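Local coordinates for enoyl-acyl carrier protein reductase (Uncultured bacterium, PDB 6KIA) that probably reduces the enoyl double bond of acyl carrier protein-linked intermediates in fatty acid synthesis, using bound NADH as the hydride donor, and confers resistance to triclosan, at residues 84-89 with 139-144; 35-40 with 154-159; 215-220 with 281-286; 47-52 with 143-148; 121-126 with 198-203. All coordinates share one frame; numbering follows the deposited sequence.

Interaction 1 of 5, residues 84-89 with 139-144; sequences VPLMAG and AKVMAE. With NAI (1,4-dihydronicotinamide adenine dinucleotide), chain D.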
# COMPACT_ATOMS: atom_id res chain seq x y z
N VAL A 84 -18.68 12.28 -2.55
CA VAL A 84 -18.06 13.02 -3.64
C VAL A 84 -17.10 12.05 -4.33
O VAL A 84 -16.34 11.37 -3.65
CB VAL A 84 -17.32 14.27 -3.14
CG1 VAL A 84 -16.52 14.92 -4.26
CG2 VAL A 84 -18.31 15.25 -2.49
N PRO A 85 -17.18 11.94 -5.67
CA PRO A 85 -16.32 10.94 -6.33
C PRO A 85 -14.85 11.35 -6.39
O PRO A 85 -14.43 12.05 -7.32
CB PRO A 85 -16.92 10.83 -7.73
CG PRO A 85 -17.63 12.14 -7.95
CD PRO A 85 -18.13 12.57 -6.60
N LEU A 86 -14.06 10.88 -5.42
CA LEU A 86 -12.67 11.29 -5.28
C LEU A 86 -11.76 10.30 -5.97
O LEU A 86 -10.85 9.73 -5.36
CB LEU A 86 -12.28 11.41 -3.80
CG LEU A 86 -12.32 12.77 -3.12
CD1 LEU A 86 -11.55 12.71 -1.79
CD2 LEU A 86 -11.80 13.88 -4.01
N MET A 87 -12.02 10.07 -7.26
CA MET A 87 -11.17 9.20 -8.06
C MET A 87 -9.88 9.90 -8.47
O MET A 87 -9.93 10.92 -9.15
CB MET A 87 -11.91 8.75 -9.31
CG MET A 87 -11.11 7.76 -10.10
SD MET A 87 -11.30 6.11 -9.45
CE MET A 87 -12.82 5.67 -10.28
N ALA A 88 -8.73 9.36 -8.08
CA ALA A 88 -7.46 9.96 -8.49
C ALA A 88 -7.00 9.40 -9.82
O ALA A 88 -7.55 8.43 -10.32
CB ALA A 88 -6.41 9.74 -7.44
N GLY A 89 -5.98 10.04 -10.38
CA GLY A 89 -5.47 9.65 -11.69
C GLY A 89 -6.16 10.43 -12.78
O GLY A 89 -7.20 11.06 -12.55
N ALA A 139 -11.65 19.75 -2.23
CA ALA A 139 -12.22 20.96 -1.62
C ALA A 139 -13.67 20.74 -1.18
O ALA A 139 -14.03 21.13 -0.06
CB ALA A 139 -12.12 22.14 -2.58
N LYS A 140 -14.48 20.11 -2.05
CA LYS A 140 -15.83 19.68 -1.66
C LYS A 140 -15.86 18.87 -0.36
O LYS A 140 -16.60 19.19 0.58
CB LYS A 140 -16.47 18.83 -2.76
CG LYS A 140 -17.56 19.47 -3.59
CD LYS A 140 -18.87 18.77 -3.23
CE LYS A 140 -19.89 18.80 -4.35
NZ LYS A 140 -21.09 17.98 -4.00
N VAL A 141 -15.03 17.83 -0.34
CA VAL A 141 -14.98 16.92 0.79
C VAL A 141 -14.55 17.66 2.06
O VAL A 141 -15.18 17.50 3.10
CB VAL A 141 -13.99 15.76 0.53
CG1 VAL A 141 -13.73 15.00 1.80
CG2 VAL A 141 -14.55 14.84 -0.55
N MET A 142 -13.53 18.50 1.95
CA MET A 142 -13.01 19.20 3.12
C MET A 142 -14.02 20.24 3.61
O MET A 142 -14.10 20.51 4.82
CB MET A 142 -11.67 19.87 2.80
CG MET A 142 -10.55 18.88 2.57
SD MET A 142 -10.28 17.77 3.97
CE MET A 142 -9.33 16.51 3.15
N ALA A 143 -14.77 20.81 2.69
CA ALA A 143 -15.83 21.76 3.07
C ALA A 143 -16.85 21.04 3.93
O ALA A 143 -17.22 21.53 5.02
CB ALA A 143 -16.49 22.35 1.85
N GLU A 144 -17.24 19.83 3.51
CA GLU A 144 -18.21 19.07 4.29
C GLU A 144 -17.64 18.55 5.62
O GLU A 144 -18.30 18.59 6.67
CB GLU A 144 -18.74 17.90 3.46
CG GLU A 144 -19.97 17.25 4.05
CD GLU A 144 -20.63 16.28 3.09
OE1 GLU A 144 -20.60 16.54 1.87
OE2 GLU A 144 -21.17 15.26 3.56
PA NAI D . -6.10 -2.19 -1.35
O1A NAI D . -7.00 -2.69 -0.27
O2A NAI D . -6.45 -2.57 -2.77
O5B NAI D . -5.98 -0.62 -1.18
C5B NAI D . -5.77 0.20 -2.31
C4B NAI D . -6.21 1.62 -1.82
O4B NAI D . -5.86 2.58 -2.99
C3B NAI D . -7.47 1.71 -1.60
O3B NAI D . -7.78 2.54 -0.41
C2B NAI D . -8.09 2.42 -2.96
O2B NAI D . -9.41 2.99 -2.66
C1B NAI D . -7.19 3.29 -3.28
N9A NAI D . -7.13 3.51 -4.74
C8A NAI D . -6.77 2.75 -5.79
N7A NAI D . -6.92 3.47 -6.89
C5A NAI D . -7.37 4.70 -6.52
C6A NAI D . -7.67 5.78 -7.33
N6A NAI D . -7.63 6.00 -8.75
N1A NAI D . -8.11 6.91 -6.75
C2A NAI D . -8.25 6.97 -5.39
N3A NAI D . -7.95 5.89 -4.58
C4A NAI D . -7.50 4.74 -5.18
O3 NAI D . -4.55 -2.74 -1.14
PN NAI D . -3.44 -2.30 -0.05
O1N NAI D . -3.97 -2.47 1.34
O2N NAI D . -2.26 -3.19 -0.37
O5D NAI D . -3.09 -0.77 -0.33
C5D NAI D . -3.21 0.22 0.68
C4D NAI D . -1.84 0.94 0.79
O4D NAI D . -0.96 0.10 1.29
C3D NAI D . -1.32 1.30 -0.60
O3D NAI D . -0.86 2.61 -0.66
C2D NAI D . -0.11 0.34 -0.73
O2D NAI D . 0.81 0.86 -1.76
C1D NAI D . 0.38 0.29 0.48
N1N NAI D . 1.24 -0.86 0.72
C2N NAI D . 0.91 -2.13 0.29
C3N NAI D . 1.80 -3.19 0.48
C7N NAI D . 1.44 -4.61 0.05
O7N NAI D . 2.31 -5.47 -0.07
N7N NAI D . 0.08 -4.93 -0.20
C4N NAI D . 3.01 -3.01 1.13
C5N NAI D . 3.32 -1.73 1.61
C6N NAI D . 2.44 -0.67 1.39

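Interaction 2 of 5, residues 35-40 with 154-159; sequences NGLINE and NAFFAH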
# COMPACT_ATOMS: atom_id res chain seq x y z
N ASN A 35 -7.40 -1.84 7.25
CA ASN A 35 -8.19 -2.56 8.26
C ASN A 35 -7.53 -2.52 9.63
O ASN A 35 -8.22 -2.33 10.63
CB ASN A 35 -8.44 -4.01 7.86
CG ASN A 35 -9.48 -4.13 6.79
OD1 ASN A 35 -10.69 -3.95 7.04
ND2 ASN A 35 -9.04 -4.35 5.56
N GLY A 36 -6.21 -2.71 9.69
CA GLY A 36 -5.54 -2.68 10.99
C GLY A 36 -5.73 -1.34 11.71
O GLY A 36 -5.99 -1.26 12.92
N LEU A 37 -5.53 -0.27 10.95
CA LEU A 37 -5.52 1.07 11.53
C LEU A 37 -6.92 1.53 11.91
O LEU A 37 -7.14 2.06 13.00
CB LEU A 37 -4.88 2.05 10.53
CG LEU A 37 -4.83 3.52 10.94
CD1 LEU A 37 -4.19 3.69 12.32
CD2 LEU A 37 -4.05 4.30 9.90
N ILE A 38 -7.87 1.31 11.02
CA ILE A 38 -9.22 1.77 11.27
C ILE A 38 -9.82 1.04 12.49
O ILE A 38 -10.49 1.68 13.32
CB ILE A 38 -10.10 1.65 10.03
CG1 ILE A 38 -11.32 2.56 10.20
CG2 ILE A 38 -10.51 0.23 9.76
CD1 ILE A 38 -12.10 2.77 8.92
N ASN A 39 -9.49 -0.24 12.67
CA ASN A 39 -10.02 -0.93 13.84
C ASN A 39 -9.48 -0.29 15.11
O ASN A 39 -10.20 -0.15 16.12
CB ASN A 39 -9.66 -2.42 13.82
CG ASN A 39 -10.30 -3.16 12.65
OD1 ASN A 39 -11.26 -2.70 12.04
ND2 ASN A 39 -9.77 -4.34 12.36
N GLU A 40 -8.23 0.16 15.06
CA GLU A 40 -7.65 0.84 16.22
C GLU A 40 -8.41 2.12 16.50
O GLU A 40 -8.78 2.43 17.66
CB GLU A 40 -6.17 1.13 16.00
CG GLU A 40 -5.36 -0.14 16.06
CD GLU A 40 -5.30 -0.69 17.47
OE1 GLU A 40 -5.16 0.12 18.41
OE2 GLU A 40 -5.50 -1.90 17.63
N ASN A 154 -9.00 16.40 17.93
CA ASN A 154 -7.84 15.86 17.21
C ASN A 154 -8.34 15.25 15.93
O ASN A 154 -9.44 14.71 15.90
CB ASN A 154 -7.10 14.83 18.06
CG ASN A 154 -6.54 15.40 19.34
OD1 ASN A 154 -6.18 16.57 19.40
ND2 ASN A 154 -6.45 14.57 20.38
N ALA A 155 -7.55 15.35 14.86
CA ALA A 155 -7.92 14.74 13.60
C ALA A 155 -6.75 13.87 13.08
O ALA A 155 -5.57 14.26 13.13
CB ALA A 155 -8.31 15.81 12.57
N PHE A 156 -7.12 12.72 12.55
CA PHE A 156 -6.20 11.71 12.04
C PHE A 156 -6.62 11.42 10.60
O PHE A 156 -7.67 10.80 10.36
CB PHE A 156 -6.30 10.45 12.93
CG PHE A 156 -5.24 9.39 12.71
CD1 PHE A 156 -4.78 8.63 13.78
CD2 PHE A 156 -4.62 9.23 11.48
CE1 PHE A 156 -3.78 7.64 13.60
CE2 PHE A 156 -3.63 8.25 11.29
CZ PHE A 156 -3.21 7.48 12.36
N PHE A 157 -5.83 11.90 9.64
CA PHE A 157 -6.11 11.68 8.23
C PHE A 157 -5.25 10.52 7.76
O PHE A 157 -4.03 10.65 7.75
CB PHE A 157 -5.82 12.93 7.38
CG PHE A 157 -6.72 14.10 7.67
CD1 PHE A 157 -7.91 14.27 6.98
CD2 PHE A 157 -6.34 15.04 8.60
CE1 PHE A 157 -8.73 15.37 7.22
CE2 PHE A 157 -7.13 16.15 8.84
CZ PHE A 157 -8.35 16.31 8.16
N ALA A 158 -5.86 9.39 7.39
CA ALA A 158 -5.09 8.21 6.99
C ALA A 158 -5.18 7.97 5.46
O ALA A 158 -6.21 7.54 4.93
CB ALA A 158 -5.58 6.98 7.76
N HIS A 159 -4.10 8.29 4.77
CA HIS A 159 -4.01 8.12 3.31
C HIS A 159 -3.70 6.68 2.98
O HIS A 159 -2.84 6.09 3.62
CB HIS A 159 -2.94 9.07 2.78
CG HIS A 159 -2.65 8.95 1.32
ND1 HIS A 159 -1.80 8.00 0.81
CD2 HIS A 159 -3.01 9.74 0.27
CE1 HIS A 159 -1.69 8.16 -0.50
NE2 HIS A 159 -2.41 9.21 -0.85

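Interaction 3 of 5, residues 215-220 with 281-286; sequences HLIEGS and IKATVY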
# COMPACT_ATOMS: atom_id res chain seq x y z
N HIS A 215 -2.31 16.56 -2.01
CA HIS A 215 -3.62 17.20 -2.15
C HIS A 215 -4.41 17.06 -0.87
O HIS A 215 -5.20 17.93 -0.53
CB HIS A 215 -4.40 16.59 -3.31
CG HIS A 215 -3.73 16.79 -4.63
ND1 HIS A 215 -3.08 17.96 -4.95
CD2 HIS A 215 -3.57 15.96 -5.69
CE1 HIS A 215 -2.55 17.85 -6.16
NE2 HIS A 215 -2.84 16.65 -6.63
N LEU A 216 -4.16 15.98 -0.15
CA LEU A 216 -4.78 15.79 1.15
C LEU A 216 -4.26 16.81 2.14
O LEU A 216 -5.04 17.48 2.83
CB LEU A 216 -4.50 14.38 1.67
CG LEU A 216 -4.81 14.13 3.14
CD1 LEU A 216 -6.27 14.47 3.51
CD2 LEU A 216 -4.44 12.70 3.49
N ILE A 217 -2.94 16.97 2.19
CA ILE A 217 -2.34 17.88 3.14
C ILE A 217 -2.73 19.34 2.84
O ILE A 217 -3.07 20.11 3.75
CB ILE A 217 -0.80 17.72 3.15
CG1 ILE A 217 -0.45 16.37 3.79
CG2 ILE A 217 -0.15 18.84 3.97
CD1 ILE A 217 1.00 15.93 3.59
N GLU A 218 -2.66 19.72 1.58
CA GLU A 218 -3.04 21.08 1.18
C GLU A 218 -4.54 21.36 1.31
O GLU A 218 -4.95 22.43 1.75
CB GLU A 218 -2.58 21.35 -0.25
CG GLU A 218 -1.10 21.61 -0.32
CD GLU A 218 -0.59 21.75 -1.74
OE1 GLU A 218 -1.37 21.56 -2.70
OE2 GLU A 218 0.59 22.11 -1.89
N GLY A 219 -5.34 20.38 0.92
CA GLY A 219 -6.78 20.51 0.93
C GLY A 219 -7.33 20.62 2.34
O GLY A 219 -8.36 21.29 2.56
N SER A 220 -6.64 20.03 3.31
CA SER A 220 -7.11 20.04 4.70
C SER A 220 -6.48 21.17 5.54
O SER A 220 -6.63 21.20 6.77
CB SER A 220 -6.83 18.68 5.35
OG SER A 220 -5.43 18.42 5.38
N ILE A 281 4.13 20.26 9.89
CA ILE A 281 2.99 19.36 9.69
C ILE A 281 3.40 17.92 10.07
O ILE A 281 4.44 17.40 9.64
CB ILE A 281 2.50 19.41 8.23
CG1 ILE A 281 2.19 20.86 7.81
CG2 ILE A 281 1.28 18.48 8.02
CD1 ILE A 281 2.12 21.02 6.30
N LYS A 282 2.59 17.29 10.91
CA LYS A 282 2.87 15.93 11.38
C LYS A 282 2.37 14.87 10.39
O LYS A 282 1.32 14.24 10.59
CB LYS A 282 2.24 15.70 12.75
CG LYS A 282 2.83 16.56 13.88
CD LYS A 282 4.34 16.52 13.91
CE LYS A 282 4.90 17.50 14.94
NZ LYS A 282 6.38 17.67 14.80
N ALA A 283 3.11 14.70 9.31
CA ALA A 283 2.80 13.73 8.26
C ALA A 283 3.87 12.64 8.25
O ALA A 283 5.07 12.96 8.20
CB ALA A 283 2.70 14.43 6.90
N THR A 284 3.46 11.38 8.30
CA THR A 284 4.40 10.27 8.37
C THR A 284 4.01 9.18 7.37
O THR A 284 2.86 8.72 7.34
CB THR A 284 4.46 9.68 9.80
OG1 THR A 284 4.88 10.70 10.74
CG2 THR A 284 5.44 8.49 9.87
N VAL A 285 4.97 8.79 6.55
CA VAL A 285 4.83 7.60 5.71
C VAL A 285 5.36 6.41 6.46
O VAL A 285 6.49 6.42 6.94
CB VAL A 285 5.61 7.73 4.38
CG1 VAL A 285 5.59 6.40 3.62
CG2 VAL A 285 5.05 8.87 3.54
N TYR A 286 4.53 5.38 6.59
CA TYR A 286 4.95 4.15 7.24
C TYR A 286 5.26 3.14 6.18
O TYR A 286 4.35 2.66 5.50
CB TYR A 286 3.87 3.64 8.21
CG TYR A 286 3.64 4.56 9.39
CD1 TYR A 286 2.72 5.61 9.32
CD2 TYR A 286 4.37 4.40 10.55
CE1 TYR A 286 2.53 6.46 10.40
CE2 TYR A 286 4.19 5.24 11.64
CZ TYR A 286 3.28 6.25 11.56
OH TYR A 286 3.12 7.06 12.68

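Interaction 4 of 5, residues 47-52 with 143-148; sequences TIVGIT and AELDGM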
# COMPACT_ATOMS: atom_id res chain seq x y z
N THR A 47 -14.71 9.00 16.03
CA THR A 47 -15.65 9.10 14.93
C THR A 47 -14.97 8.78 13.61
O THR A 47 -13.94 9.36 13.28
CB THR A 47 -16.24 10.49 14.85
OG1 THR A 47 -16.87 10.78 16.10
CG2 THR A 47 -17.27 10.56 13.73
N ILE A 48 -15.55 7.83 12.89
CA ILE A 48 -14.98 7.34 11.64
C ILE A 48 -15.67 8.00 10.45
O ILE A 48 -16.90 7.97 10.33
CB ILE A 48 -15.12 5.79 11.51
CG1 ILE A 48 -14.62 5.05 12.77
CG2 ILE A 48 -14.48 5.30 10.22
CD1 ILE A 48 -13.14 5.29 13.17
N VAL A 49 -14.88 8.63 9.59
CA VAL A 49 -15.38 9.23 8.36
C VAL A 49 -14.49 8.74 7.21
O VAL A 49 -13.32 8.43 7.42
CB VAL A 49 -15.39 10.78 8.45
CG1 VAL A 49 -15.92 11.42 7.16
CG2 VAL A 49 -16.25 11.21 9.64
N GLY A 50 -15.07 8.59 6.03
CA GLY A 50 -14.30 8.21 4.87
C GLY A 50 -14.74 8.84 3.56
O GLY A 50 -15.80 9.48 3.46
N ILE A 51 -13.91 8.66 2.54
CA ILE A 51 -14.23 9.12 1.20
C ILE A 51 -14.68 7.95 0.33
O ILE A 51 -14.57 6.78 0.72
CB ILE A 51 -13.02 9.84 0.54
CG1 ILE A 51 -11.79 8.93 0.39
CG2 ILE A 51 -12.60 11.04 1.39
CD1 ILE A 51 -11.73 8.10 -0.89
N THR A 52 -15.19 8.27 -0.85
CA THR A 52 -15.48 7.26 -1.87
C THR A 52 -14.82 7.73 -3.16
O THR A 52 -14.62 8.93 -3.36
CB THR A 52 -17.01 7.06 -2.07
OG1 THR A 52 -17.25 6.15 -3.15
CG2 THR A 52 -17.67 8.37 -2.39
N ALA A 143 -14.77 20.81 2.69
CA ALA A 143 -15.83 21.76 3.07
C ALA A 143 -16.85 21.04 3.93
O ALA A 143 -17.22 21.53 5.02
CB ALA A 143 -16.49 22.35 1.85
N GLU A 144 -17.24 19.83 3.51
CA GLU A 144 -18.21 19.07 4.29
C GLU A 144 -17.64 18.55 5.62
O GLU A 144 -18.30 18.59 6.67
CB GLU A 144 -18.74 17.90 3.46
CG GLU A 144 -19.97 17.25 4.05
CD GLU A 144 -20.63 16.28 3.09
OE1 GLU A 144 -20.60 16.54 1.87
OE2 GLU A 144 -21.17 15.26 3.56
N LEU A 145 -16.39 18.08 5.59
CA LEU A 145 -15.73 17.54 6.76
C LEU A 145 -15.50 18.61 7.83
O LEU A 145 -15.57 18.33 9.02
CB LEU A 145 -14.40 16.93 6.36
CG LEU A 145 -13.62 16.18 7.42
CD1 LEU A 145 -14.36 14.93 7.88
CD2 LEU A 145 -12.24 15.86 6.87
N ASP A 146 -15.21 19.84 7.39
CA ASP A 146 -14.91 20.92 8.32
C ASP A 146 -16.06 21.09 9.31
O ASP A 146 -15.84 21.29 10.50
CB ASP A 146 -14.66 22.23 7.57
CG ASP A 146 -14.31 23.37 8.51
OD1 ASP A 146 -13.19 23.36 9.07
OD2 ASP A 146 -15.15 24.28 8.66
N GLY A 147 -17.29 20.94 8.82
CA GLY A 147 -18.46 21.08 9.67
C GLY A 147 -18.65 19.94 10.65
O GLY A 147 -19.43 20.05 11.60
N MET A 148 -17.92 18.86 10.43
CA MET A 148 -18.03 17.66 11.26
C MET A 148 -16.96 17.53 12.35
O MET A 148 -17.07 16.66 13.21
CB MET A 148 -17.94 16.41 10.37
CG MET A 148 -18.85 16.41 9.17
SD MET A 148 -18.59 14.83 8.32
CE MET A 148 -19.29 15.18 6.72

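Interaction 5 of 5, residues 121-126 with 198-203; sequences AHIEKC and GKLILM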
# COMPACT_ATOMS: atom_id res chain seq x y z
N ALA A 121 1.43 16.43 -25.53
CA ALA A 121 0.72 17.68 -25.33
C ALA A 121 -0.72 17.40 -24.92
O ALA A 121 -1.23 17.99 -23.94
CB ALA A 121 0.76 18.53 -26.58
N HIS A 122 -1.36 16.47 -25.63
CA HIS A 122 -2.73 16.13 -25.29
C HIS A 122 -2.79 15.44 -23.93
O HIS A 122 -3.70 15.71 -23.13
CB HIS A 122 -3.37 15.23 -26.35
CG HIS A 122 -4.82 14.96 -26.11
ND1 HIS A 122 -5.78 15.95 -26.17
CD2 HIS A 122 -5.47 13.83 -25.73
CE1 HIS A 122 -6.96 15.43 -25.89
NE2 HIS A 122 -6.80 14.14 -25.62
N ILE A 123 -1.82 14.57 -23.65
CA ILE A 123 -1.81 13.88 -22.37
C ILE A 123 -1.68 14.89 -21.23
O ILE A 123 -2.28 14.73 -20.17
CB ILE A 123 -0.70 12.82 -22.30
CG1 ILE A 123 -1.11 11.59 -23.11
CG2 ILE A 123 -0.43 12.39 -20.85
CD1 ILE A 123 -0.00 10.62 -23.33
N GLU A 124 -0.89 15.94 -21.45
CA GLU A 124 -0.72 16.99 -20.46
C GLU A 124 -2.03 17.75 -20.24
O GLU A 124 -2.40 18.09 -19.09
CB GLU A 124 0.38 17.96 -20.88
CG GLU A 124 0.54 19.15 -19.95
CD GLU A 124 0.73 18.75 -18.50
OE1 GLU A 124 1.62 17.92 -18.22
OE2 GLU A 124 -0.01 19.26 -17.63
N LYS A 125 -2.74 18.01 -21.33
CA LYS A 125 -4.07 18.61 -21.21
C LYS A 125 -5.02 17.77 -20.34
O LYS A 125 -5.72 18.28 -19.45
CB LYS A 125 -4.66 18.83 -22.59
CG LYS A 125 -5.99 19.55 -22.62
CD LYS A 125 -6.42 19.82 -24.05
CE LYS A 125 -5.19 19.99 -24.95
NZ LYS A 125 -5.48 19.80 -26.40
N CYS A 126 -5.01 16.47 -20.60
CA CYS A 126 -5.79 15.52 -19.80
C CYS A 126 -5.36 15.47 -18.33
O CYS A 126 -6.21 15.38 -17.42
CB CYS A 126 -5.71 14.12 -20.41
SG CYS A 126 -6.46 13.98 -22.06
N GLY A 198 4.65 2.93 -20.73
CA GLY A 198 5.21 2.87 -19.38
C GLY A 198 5.34 4.27 -18.80
O GLY A 198 5.03 4.49 -17.63
N LYS A 199 5.79 5.22 -19.61
CA LYS A 199 5.96 6.60 -19.16
C LYS A 199 4.62 7.19 -18.71
O LYS A 199 4.55 7.87 -17.68
CB LYS A 199 6.60 7.44 -20.28
CG LYS A 199 8.06 7.09 -20.46
CD LYS A 199 8.73 7.78 -21.66
CE LYS A 199 10.17 7.27 -21.79
NZ LYS A 199 10.94 7.83 -22.96
N LEU A 200 3.57 6.90 -19.47
CA LEU A 200 2.23 7.36 -19.12
C LEU A 200 1.77 6.74 -17.80
O LEU A 200 1.26 7.45 -16.90
CB LEU A 200 1.24 6.99 -20.24
CG LEU A 200 -0.22 7.26 -19.92
CD1 LEU A 200 -0.41 8.75 -19.63
CD2 LEU A 200 -1.09 6.82 -21.08
N ILE A 201 1.95 5.43 -17.69
CA ILE A 201 1.60 4.71 -16.47
C ILE A 201 2.33 5.27 -15.25
O ILE A 201 1.71 5.50 -14.22
CB ILE A 201 1.88 3.21 -16.61
CG1 ILE A 201 0.89 2.61 -17.61
CG2 ILE A 201 1.78 2.50 -15.25
CD1 ILE A 201 1.20 1.18 -17.98
N LEU A 202 3.63 5.54 -15.37
CA LEU A 202 4.40 6.12 -14.27
C LEU A 202 3.89 7.52 -13.88
O LEU A 202 3.90 7.88 -12.71
CB LEU A 202 5.88 6.20 -14.64
CG LEU A 202 6.69 4.90 -14.63
CD1 LEU A 202 8.04 5.14 -15.29
CD2 LEU A 202 6.90 4.42 -13.22
N MET A 203 3.47 8.32 -14.87
CA MET A 203 2.85 9.62 -14.56
C MET A 203 1.56 9.42 -13.72
O MET A 203 1.30 10.14 -12.72
CB MET A 203 2.54 10.37 -15.86
CG MET A 203 3.77 10.70 -16.65
SD MET A 203 3.36 11.46 -18.22
CE MET A 203 1.93 12.42 -17.77

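Interaction 1 of 5, residues 84-89 with 139-144
With its CG1 anti to the backbone N (chi1 172°), Val84 holds CG2 beside that N and facing Lys140; Val141, in the same conformation, turns its own CG2 toward both Val84 and Leu86. The evidence for apolar packing is a short set of carbon contacts. Val84 CG2 lies 3.6 Å from Lys140 CD, where the lysine, bent at chi2, lays its aliphatic chain obliquely across the valine. Val141 CG2 then fits between Val84 CB at 3.8 Å and Leu86 CD1 at 3.9 Å. No hydrogen bond crosses between the segments, so apolar surface alone joins them. Beyond the inverse gamma turn centred on Leu86, the chain reads the cofactor: Ala88 N donates to N1A of the NADH at 2.9 Å (158° at the hydrogen), and N6A donates to Ala88 O at 2.9 Å (150°). This backbone pairing with N1A and N6A, on the loop following strand 80-83, is part of the adenine site of a Rossmann-type dinucleotide-binding fold.

Interaction 2 of 5, residues 35-40 with 154-159
Leu37, on helix 34-43, drops its two methyl groups onto Phe156 and Ala158 of strand 155-159. The contact lies on one face of the Rossmann-type sheet: helix 34-43 is the crossover helix of the beta-alpha-beta unit between parallel strands 21-25 and 47-56, and here it packs on the neighbouring strand 155-159. The tight part is small and entirely apolar. A chi1 of 177° carries the isobutyl group of Leu37 away from the helix and toward the strand. CD1 comes within 3.9 Å of Phe156 CZ, near the far end of the ring and oblique to it, while the two side chains advance on each other from opposite directions. Phe22 and Tyr239 of the flanking strands and Phe411 of helix 394-413 also touch Leu37, so several aromatic side chains line the leucine. All three residues that meet are buried, although the helix and strand backbones stay well apart, with Leu37 CA 8.5 Å from Ala158 CA. The solvent side is marked by Asn39, which is exposed, its OD1 accepting a weak hydrogen bond from Arg42 NH1; Asn35 and Glu40, though partly exposed, meet helix 394-413. No polar bond links the two segments. The second methyl, Leu37 CD2, finishes the fit, 3.8 Å from Ala158 CB and 4.1 Å from Phe156 CZ.

Interaction 3 of 5, residues 215-220 with 281-286
Ile217 packs against Ile281 and Ala283 where helix 196-219 ends over strand 283-287 of the Rossmann-type sheet, a plain helix-on-sheet contact. Its two branches divide the work. A chi1 of -70° keeps CG1 beside the backbone N and swings CG2 trans to it; Ile217 CG2 lies 3.9 Å from Ile281 CD1, and the two isoleucines meet at a slant. CD1, at the end of the other branch, reaches Ala283 CB at 4.0 Å, so one residue spans the strand and the inverse gamma turn that leads into it. The helix end is closed by a doubly used carbonyl: Leu216 O accepts Ser220 N at 3.0 Å and Ser220 OG at 2.7 Å, from opposite faces of its plane. The hydroxyl oxygen approaches at a C=O...donor angle of 142°, tilted 25° from the carbonyl plane, and Ser220 OG is also bonded to Tyr236 OH, which ties the helix end to the adjacent strand 234-240. Ala276 of helix 263-278 touches Ile217 as well, while Leu216 faces Met142 of helix 120-146 and Phe157 of strand 155-159.

Interaction 4 of 5, residues 47-52 with 143-148
Val49 meets Leu145 and Met148 where the end of helix 120-146 lies over strand 47-56, within the crossover of the Rossmann-type fold that runs from strand 80-83 to strand 155-159. Aliphatic packing comes first: Val49 CG1 and Leu145 CD1 are 3.9 Å apart, and the two side chains run alongside one another, pointing contrary ways. Chi1 of Leu145 is -174°, and this trans placement of CG extends the side chain toward the sheet, where Val23 of strand 21-25 also receives it. Backbone bonding is local to the helix end, with Met148 N donating to Leu145 O at 2.8 Å, so that the two contacting residues are held one turn apart. Ionic pairs flank the contact without crossing it: Glu144 OE2 bridges to Arg80 NH1, and Asp146 OD1 to Arg226 NH2. The sulfur contact is looser. Met148 has an extended chain (chi2 -179°), touches Ile82 of strand 80-83 too, and its SD stops 4.5 Å from that same Val49 CG1.

Interaction 5 of 5, residues 121-126 with 198-203
Two backbone bonds of 2.9 Å, Cys126 N to His122 O and Leu202 N to Gly198 O, keep regular the helical turns from which Ile123 and Leu200 meet. Both bonds are internal to their helices; nothing polar crosses between the segments, and the contact rests on carbon packing. Ile123 supplies the meeting point. With chi1 at -76°, its CG1 sits beside the backbone N and CG2 points the other way, 3.8 Å from Leu200 CD1 and 3.9 Å from Met203 CE, so one methyl touches the ends of two side chains placed three residues apart on the facing helix. The terminal Ile123 CD1 adds a longer contact, 4.2 Å from Leu200 CD1. Leu200 leaves its helix obliquely to the interface and only its end comes nearer, whereas Met203 bends at chi3 (36°) to present CE. This is helix-to-helix packing in a part of the enzyme some way from the sheet: helix 120-146 lies against helix 196-219, the two elements that further along cover one face of the Rossmann-type core. Ile123 and Leu200 approach at an angle, as do Ile123 and Met203. Among CA pairs, those of Ile123 and Leu200 are nearest, 8.3 Å apart. Trp120 touches both Leu200 and Met203, Leu104 of helix 101-105 rests on Ile123, and Leu105 of that short helix rests on Leu200.

Interactions 1, 4 and 5 all use helix 120-146, and interactions 3 and 5 share helix 196-219. Interactions 1 and 4 are the closest pair, about 10 Å between centres, and touch through Leu86 N and Thr52 O; interaction 5 stands apart, about 32 Å from interactions 2 and 4. Interactions 2, 3 and 4 reach the same sheet: helix 34-43 covers one face, while helices 120-146 and 196-219 cover the other, where Phe157 touches Leu145. Along the chain, interactions 1 and 4 are nested within the loop closed by interaction 2; interaction 5 alternates with all three and closes before interaction 3 opens. Helices on both faces thus frame the Rossmann-type core that binds NADH.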